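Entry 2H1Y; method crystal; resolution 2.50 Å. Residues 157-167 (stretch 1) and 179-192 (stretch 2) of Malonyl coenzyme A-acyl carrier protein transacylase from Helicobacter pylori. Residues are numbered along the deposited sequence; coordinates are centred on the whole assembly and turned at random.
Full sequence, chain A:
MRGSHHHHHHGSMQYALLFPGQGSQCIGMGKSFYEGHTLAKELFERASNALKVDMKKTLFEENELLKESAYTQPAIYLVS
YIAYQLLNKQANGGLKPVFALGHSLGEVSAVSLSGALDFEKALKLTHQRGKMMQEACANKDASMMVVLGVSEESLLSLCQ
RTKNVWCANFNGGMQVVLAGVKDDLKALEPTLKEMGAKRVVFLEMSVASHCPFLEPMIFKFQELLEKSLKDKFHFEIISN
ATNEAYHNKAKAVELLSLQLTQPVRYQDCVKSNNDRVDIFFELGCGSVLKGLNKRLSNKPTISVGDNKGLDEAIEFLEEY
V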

ATOM      1  N   SER A 157      -7.398  -8.755  21.730  1.00 56.82           N
ATOM      2  CA  SER A 157      -7.357  -8.783  23.192  1.00 57.25           C
ATOM      3  C   SER A 157      -6.020  -9.223  23.758  1.00 56.77           C
ATOM      4  O   SER A 157      -5.661  -8.815  24.862  1.00 56.84           O
ATOM      5  CB  SER A 157      -8.511  -9.576  23.802  1.00 57.28           C
ATOM      6  OG  SER A 157      -8.739 -10.751  23.070  1.00 59.12           O
ATOM      7  N   LEU A 158      -5.269 -10.025  23.012  1.00 56.63           N
ATOM      8  CA  LEU A 158      -3.909 -10.352  23.446  1.00 56.48           C
ATOM      9  C   LEU A 158      -3.016  -9.112  23.436  1.00 56.69           C
ATOM     10  O   LEU A 158      -2.264  -8.883  24.382  1.00 56.94           O
ATOM     11  CB  LEU A 158      -3.295 -11.464  22.611  1.00 56.43           C
ATOM     12  CG  LEU A 158      -1.786 -11.693  22.758  1.00 56.15           C
ATOM     13  CD1 LEU A 158      -1.426 -12.164  24.141  1.00 55.46           C
ATOM     14  CD2 LEU A 158      -1.322 -12.711  21.756  1.00 55.11           C
ATOM     15  N   CYS A 159      -3.114  -8.297  22.390  1.00 56.68           N
ATOM     16  CA  CYS A 159      -2.259  -7.107  22.304  1.00 56.72           C
ATOM     17  C   CYS A 159      -2.608  -6.105  23.380  1.00 57.28           C
ATOM     18  O   CYS A 159      -1.724  -5.501  23.971  1.00 57.32           O
ATOM     19  CB  CYS A 159      -2.325  -6.469  20.918  1.00 56.38           C
ATOM     20  SG  CYS A 159      -1.360  -7.366  19.686  1.00 55.31           S
ATOM     21  N   GLN A 160      -3.906  -5.962  23.641  1.00 58.26           N
ATOM     22  CA  GLN A 160      -4.433  -5.006  24.619  1.00 59.15           C
ATOM     23  C   GLN A 160      -4.083  -5.349  26.050  1.00 58.62           C
ATOM     24  O   GLN A 160      -4.005  -4.467  26.899  1.00 58.81           O
ATOM     25  CB  GLN A 160      -5.949  -4.855  24.472  1.00 59.78           C
ATOM     26  CG  GLN A 160      -6.344  -4.078  23.208  1.00 63.17           C
ATOM     27  CD  GLN A 160      -7.843  -3.901  23.085  1.00 67.26           C
ATOM     28  OE1 GLN A 160      -8.601  -4.319  23.971  1.00 68.67           O
ATOM     29  NE2 GLN A 160      -8.288  -3.281  21.983  1.00 67.70           N
ATOM     30  N   ARG A 161      -3.857  -6.624  26.316  1.00 58.27           N
ATOM     31  CA  ARG A 161      -3.341  -7.022  27.617  1.00 58.07           C
ATOM     32  C   ARG A 161      -1.799  -7.183  27.638  1.00 58.06           C
ATOM     33  O   ARG A 161      -1.238  -7.697  28.603  1.00 58.33           O
ATOM     34  CB  ARG A 161      -4.085  -8.278  28.110  1.00 57.96           C
ATOM     35  CG  ARG A 161      -3.627  -9.584  27.506  1.00 56.63           C
ATOM     36  CD  ARG A 161      -2.824 -10.401  28.526  1.00 56.29           C
ATOM     37  NE  ARG A 161      -2.341 -11.672  27.964  1.00 53.24           N
ATOM     38  CZ  ARG A 161      -3.119 -12.556  27.354  1.00 51.61           C
ATOM     39  NH1 ARG A 161      -4.416 -12.318  27.220  1.00 50.66           N
ATOM     40  NH2 ARG A 161      -2.598 -13.668  26.857  1.00 52.63           N
ATOM     41  N   THR A 162      -1.119  -6.727  26.585  1.00 58.18           N
ATOM     42  CA  THR A 162       0.340  -6.911  26.457  1.00 58.31           C
ATOM     43  C   THR A 162       1.048  -5.607  26.121  1.00 58.48           C
ATOM     44  O   THR A 162       0.744  -4.970  25.114  1.00 58.51           O
ATOM     45  CB  THR A 162       0.712  -7.978  25.373  1.00 58.30           C
ATOM     46  OG1 THR A 162       0.207  -9.270  25.759  1.00 58.56           O
ATOM     47  CG2 THR A 162       2.226  -8.063  25.181  1.00 57.45           C
ATOM     48  N   LYS A 163       1.996  -5.226  26.968  1.00 58.70           N
ATOM     49  CA  LYS A 163       2.805  -4.028  26.744  1.00 59.54           C
ATOM     50  C   LYS A 163       3.619  -4.108  25.444  1.00 58.70           C
ATOM     51  O   LYS A 163       4.177  -5.152  25.109  1.00 58.80           O
ATOM     52  CB  LYS A 163       3.739  -3.755  27.943  1.00 59.66           C
ATOM     53  CG  LYS A 163       3.013  -3.365  29.267  1.00 60.97           C
ATOM     54  CD  LYS A 163       4.006  -2.811  30.347  1.00 60.86           C
ATOM     55  CE  LYS A 163       3.518  -3.004  31.804  1.00 60.73           C
ATOM     56  NZ  LYS A 163       2.335  -2.151  32.160  1.00 60.44           N
ATOM     57  N   ASN A 164       3.632  -2.998  24.715  1.00 57.66           N
ATOM     58  CA  ASN A 164       4.513  -2.787  23.574  1.00 57.13           C
ATOM     59  C   ASN A 164       4.205  -3.565  22.286  1.00 56.52           C
ATOM     60  O   ASN A 164       5.060  -3.706  21.417  1.00 56.28           O
ATOM     61  CB  ASN A 164       5.982  -2.901  24.007  1.00 57.22           C
ATOM     62  CG  ASN A 164       6.418  -1.731  24.912  1.00 58.20           C
ATOM     63  OD1 ASN A 164       7.254  -1.898  25.796  1.00 60.24           O
ATOM     64  ND2 ASN A 164       5.843  -0.545  24.688  1.00 57.51           N
ATOM     65  N   VAL A 165       2.960  -4.008  22.144  1.00 55.74           N
ATOM     66  CA  VAL A 165       2.543  -4.812  21.009  1.00 54.75           C
ATOM     67  C   VAL A 165       1.163  -4.365  20.545  1.00 54.00           C
ATOM     68  O   VAL A 165       0.253  -4.177  21.341  1.00 54.19           O
ATOM     69  CB  VAL A 165       2.509  -6.329  21.375  1.00 54.99           C
ATOM     70  CG1 VAL A 165       2.113  -7.150  20.179  1.00 56.36           C
ATOM     71  CG2 VAL A 165       3.861  -6.824  21.865  1.00 54.40           C
ATOM     72  N   TRP A 166       1.003  -4.192  19.245  1.00 53.41           N
ATOM     73  CA  TRP A 166      -0.262  -3.755  18.690  1.00 52.85           C
ATOM     74  C   TRP A 166      -0.573  -4.494  17.399  1.00 52.38           C
ATOM     75  O   TRP A 166       0.330  -4.867  16.654  1.00 52.61           O
ATOM     76  CB  TRP A 166      -0.200  -2.255  18.389  1.00 53.11           C
ATOM     77  CG  TRP A 166      -0.087  -1.370  19.615  1.00 53.64           C
ATOM     78  CD1 TRP A 166      -1.120  -0.828  20.340  1.00 53.47           C
ATOM     79  CD2 TRP A 166       1.122  -0.920  20.245  1.00 53.33           C
ATOM     80  NE1 TRP A 166      -0.624  -0.075  21.381  1.00 54.26           N
ATOM     81  CE2 TRP A 166       0.744  -0.118  21.355  1.00 53.55           C
ATOM     82  CE3 TRP A 166       2.482  -1.117  19.986  1.00 51.66           C
ATOM     83  CZ2 TRP A 166       1.672   0.479  22.196  1.00 52.54           C
ATOM     84  CZ3 TRP A 166       3.406  -0.527  20.824  1.00 53.05           C
ATOM     85  CH2 TRP A 166       2.997   0.255  21.925  1.00 53.34           C
ATOM     86  N   CYS A 167      -1.854  -4.682  17.131  1.00 51.55           N
ATOM     87  CA  CYS A 167      -2.328  -5.094  15.822  1.00 50.88           C
ATOM     88  C   CYS A 167      -2.185  -3.980  14.771  1.00 50.40           C
ATOM     89  O   CYS A 167      -2.664  -2.853  14.959  1.00 50.76           O
ATOM     90  CB  CYS A 167      -3.789  -5.522  15.935  1.00 50.99           C
ATOM     91  SG  CYS A 167      -4.040  -6.984  16.959  1.00 51.36           S
ATOM     92  N   ALA A 179       2.653  -5.063  15.449  1.00 45.24           N
ATOM     93  CA  ALA A 179       3.758  -4.110  15.467  1.00 45.95           C
ATOM     94  C   ALA A 179       4.236  -3.892  16.888  1.00 46.90           C
ATOM     95  O   ALA A 179       3.474  -4.054  17.834  1.00 46.71           O
ATOM     96  CB  ALA A 179       3.354  -2.811  14.833  1.00 45.06           C
ATOM     97  N   GLY A 180       5.508  -3.536  17.038  1.00 48.45           N
ATOM     98  CA  GLY A 180       6.036  -3.241  18.360  1.00 49.82           C
ATOM     99  C   GLY A 180       7.524  -3.413  18.574  1.00 51.05           C
ATOM    100  O   GLY A 180       8.320  -3.380  17.623  1.00 50.82           O
ATOM    101  N   VAL A 181       7.893  -3.559  19.848  1.00 52.14           N
ATOM    102  CA  VAL A 181       9.280  -3.754  20.226  1.00 53.19           C
ATOM    103  C   VAL A 181       9.573  -5.213  19.949  1.00 53.90           C
ATOM    104  O   VAL A 181       8.817  -6.105  20.359  1.00 53.58           O
ATOM    105  CB  VAL A 181       9.557  -3.376  21.715  1.00 53.36           C
ATOM    106  CG1 VAL A 181      11.013  -3.629  22.082  1.00 52.80           C
ATOM    107  CG2 VAL A 181       9.189  -1.924  21.985  1.00 52.27           C
ATOM    108  N   LYS A 182      10.651  -5.430  19.205  1.00 55.10           N
ATOM    109  CA  LYS A 182      11.054  -6.746  18.749  1.00 56.29           C
ATOM    110  C   LYS A 182      10.918  -7.791  19.841  1.00 57.15           C
ATOM    111  O   LYS A 182      10.055  -8.654  19.755  1.00 57.82           O
ATOM    112  CB  LYS A 182      12.486  -6.707  18.220  1.00 56.35           C
ATOM    113  CG  LYS A 182      13.010  -8.058  17.776  1.00 57.29           C
ATOM    114  CD  LYS A 182      12.550  -8.378  16.384  1.00 57.93           C
ATOM    115  CE  LYS A 182      13.707  -8.283  15.424  1.00 58.40           C
ATOM    116  NZ  LYS A 182      14.221  -9.642  15.199  1.00 57.36           N
ATOM    117  N   ASP A 183      11.739  -7.697  20.882  1.00 58.22           N
ATOM    118  CA  ASP A 183      11.770  -8.732  21.914  1.00 59.29           C
ATOM    119  C   ASP A 183      10.383  -9.007  22.451  1.00 59.53           C
ATOM    120  O   ASP A 183      10.044 -10.161  22.715  1.00 60.15           O
ATOM    121  CB  ASP A 183      12.714  -8.365  23.063  1.00 59.67           C
ATOM    122  CG  ASP A 183      14.135  -8.073  22.597  1.00 61.84           C
ATOM    123  OD1 ASP A 183      14.766  -7.198  23.224  1.00 65.23           O
ATOM    124  OD2 ASP A 183      14.632  -8.698  21.623  1.00 63.23           O
ATOM    125  N   ASP A 184       9.584  -7.953  22.600  1.00 59.80           N
ATOM    126  CA  ASP A 184       8.222  -8.070  23.112  1.00 60.14           C
ATOM    127  C   ASP A 184       7.313  -8.884  22.187  1.00 60.51           C
ATOM    128  O   ASP A 184       6.394  -9.547  22.659  1.00 60.95           O
ATOM    129  CB  ASP A 184       7.625  -6.681  23.363  1.00 60.47           C
ATOM    130  CG  ASP A 184       8.173  -6.019  24.617  1.00 60.32           C
ATOM    131  OD1 ASP A 184       7.732  -6.403  25.721  1.00 60.88           O
ATOM    132  OD2 ASP A 184       9.018  -5.105  24.505  1.00 59.67           O
ATOM    133  N   LEU A 185       7.576  -8.829  20.880  1.00 60.90           N
ATOM    134  CA  LEU A 185       6.877  -9.649  19.879  1.00 61.36           C
ATOM    135  C   LEU A 185       7.462 -11.060  19.848  1.00 62.42           C
ATOM    136  O   LEU A 185       6.753 -12.081  19.958  1.00 62.07           O
ATOM    137  CB  LEU A 185       7.039  -9.033  18.482  1.00 60.74           C
ATOM    138  CG  LEU A 185       6.374  -7.708  18.122  1.00 59.11           C
ATOM    139  CD1 LEU A 185       7.000  -7.136  16.860  1.00 56.52           C
ATOM    140  CD2 LEU A 185       4.878  -7.901  17.948  1.00 56.80           C
ATOM    141  N   LYS A 186       8.781 -11.073  19.679  1.00 63.53           N
ATOM    142  CA  LYS A 186       9.632 -12.248  19.630  1.00 64.88           C
ATOM    143  C   LYS A 186       9.573 -13.016  20.951  1.00 64.85           C
ATOM    144  O   LYS A 186      10.512 -13.738  21.279  1.00 65.89           O
ATOM    145  CB  LYS A 186      11.064 -11.738  19.382  1.00 64.98           C
ATOM    146  CG  LYS A 186      12.072 -12.661  18.702  1.00 66.18           C
ATOM    147  CD  LYS A 186      13.434 -11.926  18.569  1.00 66.29           C
ATOM    148  CE  LYS A 186      14.591 -12.877  18.231  1.00 68.94           C
ATOM    149  NZ  LYS A 186      14.962 -13.795  19.365  1.00 68.82           N
ATOM    150  N   ALA A 187       8.488 -12.849  21.708  1.00 64.63           N
ATOM    151  CA  ALA A 187       8.359 -13.409  23.056  1.00 64.29           C
ATOM    152  C   ALA A 187       6.938 -13.864  23.324  1.00 64.19           C
ATOM    153  O   ALA A 187       6.662 -14.502  24.337  1.00 64.53           O
ATOM    154  CB  ALA A 187       8.786 -12.391  24.109  1.00 64.19           C
ATOM    155  N   LEU A 188       6.041 -13.492  22.420  1.00 63.94           N
ATOM    156  CA  LEU A 188       4.662 -13.948  22.406  1.00 63.33           C
ATOM    157  C   LEU A 188       4.535 -15.317  21.721  1.00 63.18           C
ATOM    158  O   LEU A 188       3.456 -15.917  21.746  1.00 62.64           O
ATOM    159  CB  LEU A 188       3.825 -12.939  21.623  1.00 63.60           C
ATOM    160  CG  LEU A 188       2.914 -11.849  22.193  1.00 62.98           C
ATOM    161  CD1 LEU A 188       3.381 -11.267  23.511  1.00 63.18           C
ATOM    162  CD2 LEU A 188       2.804 -10.771  21.118  1.00 63.14           C
ATOM    163  N   GLU A 189       5.632 -15.787  21.109  1.00 63.05           N
ATOM    164  CA  GLU A 189       5.689 -17.063  20.370  1.00 63.25           C
ATOM    165  C   GLU A 189       4.933 -18.222  21.036  1.00 63.10           C
ATOM    166  O   GLU A 189       4.024 -18.792  20.424  1.00 63.18           O
ATOM    167  CB  GLU A 189       7.146 -17.480  20.070  1.00 63.45           C
ATOM    168  CG  GLU A 189       7.548 -17.597  18.557  1.00 65.43           C
ATOM    169  CD  GLU A 189       7.968 -16.254  17.898  1.00 67.68           C
ATOM    170  OE1 GLU A 189       9.156 -16.099  17.497  1.00 66.61           O
ATOM    171  OE2 GLU A 189       7.102 -15.349  17.779  1.00 68.65           O
ATOM    172  N   PRO A 190       5.261 -18.546  22.304  1.00 62.95           N
ATOM    173  CA  PRO A 190       4.699 -19.775  22.882  1.00 62.87           C
ATOM    174  C   PRO A 190       3.208 -19.658  23.177  1.00 62.62           C
ATOM    175  O   PRO A 190       2.507 -20.668  23.224  1.00 63.02           O
ATOM    176  CB  PRO A 190       5.467 -19.946  24.205  1.00 63.25           C
ATOM    177  CG  PRO A 190       6.520 -18.857  24.231  1.00 63.42           C
ATOM    178  CD  PRO A 190       6.078 -17.801  23.279  1.00 62.91           C
ATOM    179  N   THR A 191       2.746 -18.431  23.389  1.00 62.24           N
ATOM    180  CA  THR A 191       1.346 -18.127  23.620  1.00 61.80           C
ATOM    181  C   THR A 191       0.589 -18.128  22.286  1.00 61.61           C
ATOM    182  O   THR A 191      -0.528 -18.637  22.196  1.00 61.48           O
ATOM    183  CB  THR A 191       1.206 -16.759  24.316  1.00 62.16           C
ATOM    184  OG1 THR A 191       2.294 -16.578  25.240  1.00 62.55           O
ATOM    185  CG2 THR A 191      -0.129 -16.638  25.049  1.00 61.12           C
ATOM    186  N   LEU A 192       1.203 -17.565  21.248  1.00 61.44           N
ATOM    187  CA  LEU A 192       0.615 -17.581  19.917  1.00 61.14           C
ATOM    188  C   LEU A 192       0.481 -19.008  19.433  1.00 61.79           C
ATOM    189  O   LEU A 192      -0.570 -19.404  18.931  1.00 61.43           O
ATOM    190  CB  LEU A 192       1.467 -16.783  18.941  1.00 60.74           C
ATOM    191  CG  LEU A 192       1.378 -15.265  19.056  1.00 58.53           C
ATOM    192  CD1 LEU A 192       2.541 -14.597  18.336  1.00 56.08           C
ATOM    193  CD2 LEU A 192       0.066 -14.779  18.529  1.00 55.16           C
TER

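The firmest polar links between the two stretches are made by backbone alone. W166 and A179 form an antiparallel, hydrogen-bonded pair in which each residue is both donor and acceptor: A179 N lies 2.6 Å from W166 O with an N-H...O angle of 165°, and W166 N lies 2.8 Å from A179 O at 156°. The CA atoms of this pair are 5.2 Å apart. One step along, V165 and G180 form the adjoining non-hydrogen-bonded pair, and their CA atoms approach to 4.7 Å. A third bond follows, from V181 N to N164 O, 3.2 Å long with an angle of 155°. All three use main-chain atoms, so no side-chain group donates or accepts in the hydrogen bonds between the stretches.

Two CA-H...O contacts fill the space between these bonds. V165 CA is 3.4 Å from A179 O (angle at H 144°), and G180 CA is 3.2 Å from N164 O (135°). The second explains much of the fit of glycine at 180: an ideal CB on G180 would stand 2.1 Å from N164 O, a clash, and 3.3 Å from V165 CA. The backbone angles of G180, phi 155° and psi -159°, by themselves call for glycine, since a CB would also be jammed against the carbonyl oxygen of A179. The chain turns a corner here, and V181 occupies the N-cap position of the helix that begins at K182.

On the first stretch, the approach to the strand is a type II turn from T162 to V165. N164 has phi 72° and psi 22°, a left-handed conformation that asparagine tolerates better than most residues. Its CB points toward the second stretch and lies 3.8 Å from D184 OD2, a van der Waals contact. T162 serves two purposes with its two branches: OG1 donates to L158 O at 2.9 Å, satisfying the hydroxyl near the end of the helix, while CG2 packs 3.8 Å from L188 CD1.

Beyond the backbone ladder the contact becomes apolar. V165, chi1 -178° (t), is buried on the same side of the sheet to which a CB on G180 would point. Its CG1 lies 3.6 Å from L185 CD2 and 3.8 Å from L188 CD2, while its CG2 lies 3.8 Å from D184 O, and CG2 also lies 4.2 Å from both L185 CD2 and L188 CD2, so both methyls of V165 pack against the two leucines. L188 joins this cluster to the helix of the first stretch: L158 CD2 is 4.3 Å from L188 CG and 4.1 Å from L192 CD2. These buried leucines and the valine suit an environment that offers hydrocarbon surface.

W166 and A179 direct their side chains to the other face of the sheet. The indole meets the second stretch at its edge, with W166 CE3 4.4 Å from G180 CA, while the small methyl of A179 is buried. At the periphery, R161 NH2 comes within 4.3 Å of T191 CG2. Together the stretches bury 561 Å², both sides summed.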